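Local atomic coordinates of transcriptional regulator (PDB entry 3BHQ), a protein that probably binds DNA as a TetR-family transcription factor, pairing a helix-turn-helix domain with an all-helical C-terminal domain. Residues 95-100 and 193-198. Sequence-based numbering, arbitrary orientation. Where two conformers were deposited one is given.
Sequences LARRLI and RHADAS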
# COMPACT_ATOMS: atom_id res chain seq x y z
N LEU A 95 -2.95 15.55 -14.69
CA LEU A 95 -3.60 14.99 -13.49
C LEU A 95 -2.66 14.02 -12.76
O LEU A 95 -2.48 14.13 -11.54
CB LEU A 95 -4.91 14.26 -13.83
CG LEU A 95 -5.65 13.51 -12.73
CD1 LEU A 95 -5.98 14.51 -11.61
CD2 LEU A 95 -6.90 12.82 -13.23
N ALA A 96 -2.09 13.09 -13.52
CA ALA A 96 -1.18 12.06 -12.95
C ALA A 96 0.01 12.68 -12.24
O ALA A 96 0.39 12.26 -11.14
CB ALA A 96 -0.69 11.11 -14.00
N ARG A 97 0.62 13.68 -12.86
CA ARG A 97 1.75 14.39 -12.25
C ARG A 97 1.36 15.06 -10.93
O ARG A 97 2.11 14.98 -9.94
CB ARG A 97 2.35 15.40 -13.23
CG ARG A 97 3.02 14.76 -14.44
CD ARG A 97 3.30 15.81 -15.49
NE ARG A 97 3.81 15.26 -16.75
CZ ARG A 97 4.29 16.02 -17.75
NH1 ARG A 97 4.37 17.35 -17.65
NH2 ARG A 97 4.72 15.45 -18.87
N ARG A 98 0.18 15.69 -10.88
CA ARG A 98 -0.31 16.32 -9.65
C ARG A 98 -0.65 15.29 -8.57
O ARG A 98 -0.35 15.50 -7.40
CB ARG A 98 -1.54 17.21 -9.89
CG ARG A 98 -1.28 18.43 -10.75
CD ARG A 98 -0.47 19.54 -10.03
NE ARG A 98 -1.22 20.15 -8.93
CZ ARG A 98 -1.06 19.94 -7.61
NH1 ARG A 98 -1.85 20.60 -6.76
NH2 ARG A 98 -0.13 19.12 -7.12
N LEU A 99 -1.27 14.17 -8.97
CA LEU A 99 -1.62 13.07 -8.03
C LEU A 99 -0.38 12.52 -7.36
O LEU A 99 -0.39 12.30 -6.13
CB LEU A 99 -2.37 11.92 -8.71
CG LEU A 99 -3.77 12.15 -9.26
CD1 LEU A 99 -4.24 10.88 -10.00
CD2 LEU A 99 -4.76 12.56 -8.15
N ILE A 100 0.66 12.26 -8.14
CA ILE A 100 1.94 11.78 -7.59
C ILE A 100 2.49 12.76 -6.59
O ILE A 100 2.85 12.40 -5.49
CB ILE A 100 3.04 11.59 -8.67
CG1 ILE A 100 2.71 10.35 -9.50
CG2 ILE A 100 4.45 11.44 -8.03
CD1 ILE A 100 3.67 10.12 -10.65
N ARG A 193 8.24 11.11 -16.18
CA ARG A 193 8.35 9.88 -16.98
C ARG A 193 7.42 8.78 -16.47
O ARG A 193 6.82 8.03 -17.25
CB ARG A 193 9.78 9.33 -17.04
CG ARG A 193 10.73 10.06 -17.97
CD ARG A 193 11.89 9.14 -18.37
NE ARG A 193 12.60 8.63 -17.20
CZ ARG A 193 13.53 9.30 -16.49
NH1 ARG A 193 13.91 10.54 -16.82
NH2 ARG A 193 14.09 8.70 -15.43
N HIS A 194 7.34 8.70 -15.14
CA HIS A 194 6.50 7.70 -14.48
C HIS A 194 5.01 7.94 -14.70
O HIS A 194 4.28 7.04 -15.09
CB HIS A 194 6.78 7.66 -12.97
CG HIS A 194 6.08 6.55 -12.28
ND1 HIS A 194 6.52 5.24 -12.37
CD2 HIS A 194 4.95 6.51 -11.53
CE1 HIS A 194 5.71 4.46 -11.69
NE2 HIS A 194 4.73 5.20 -11.20
N ALA A 195 4.57 9.16 -14.43
CA ALA A 195 3.19 9.54 -14.65
C ALA A 195 2.79 9.31 -16.12
O ALA A 195 1.75 8.71 -16.40
CB ALA A 195 2.97 11.02 -14.25
N ASP A 196 3.65 9.72 -17.05
CA ASP A 196 3.34 9.60 -18.48
C ASP A 196 3.24 8.17 -18.98
O ASP A 196 2.37 7.85 -19.78
CB ASP A 196 4.33 10.38 -19.34
CG ASP A 196 4.32 11.86 -19.05
OD1 ASP A 196 3.52 12.38 -18.23
OD2 ASP A 196 5.19 12.52 -19.65
N ALA A 197 4.15 7.31 -18.50
CA ALA A 197 4.09 5.90 -18.83
C ALA A 197 2.79 5.24 -18.29
O ALA A 197 2.18 4.43 -18.97
CB ALA A 197 5.34 5.18 -18.26
N SER A 198 2.36 5.64 -17.08
CA SER A 198 1.12 5.13 -16.48
C SER A 198 -0.11 5.56 -17.33
O SER A 198 -1.04 4.80 -17.56
CB SER A 198 0.93 5.61 -15.04
OG SER A 198 2.08 5.33 -14.24
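Ala96 and Ala195 meet methyl to methyl where helices 88-103 and 188-206 pack in the all-helical C-terminal domain of this TetR-family protein, and the pair illustrates how small residues let two helices approach while longer side chains secure the flanks. The segment axes come within 8.7 Å at 128° between their N-to-C directions, and the two CB atoms lie 3.7 Å apart. The methyl of Ala195 serves three neighbours at once: besides Ala96 it touches CG of Arg97 and CD1 of Ile100.

On one flank, Arg97 starts with CG anti to its carbonyl carbon (chi1 -67°); CG rests against the Ala195 methyl, and from there the chain runs extended to NE and a salt bridge with Asp196. The grip is side-on: NE donates to OD1 of Asp196 at 3.3 Å, and NH2 of Arg97 donates to OD2 of Asp196 at 3.1 Å, each oxygen using its syn lone pair, while a weak third bond runs from NH2 to OD1. Guanidinium and carboxylate planes are only 26° apart, so the two main bonds together limit rotation of both groups. An alanine in place of Arg97 would probably leave the Asp196 carboxylate without its cationic mate and Ala195 without the methylene that lies against it.

On the other flank, the CD1 tip of Ile100 touches both the Ala195 methyl and the edge of the His194 ring, whose NE2 is hydrogen-bonded to the backbone oxygen of Leu170 on helix 159-181, tying in a third helix. Ile100 also packs on Leu170. In the conformer given here, one of two deposited for Ile100, its CD1 lies in the imidazole plane, 3.9 Å from the ring carbon CD2 of His194.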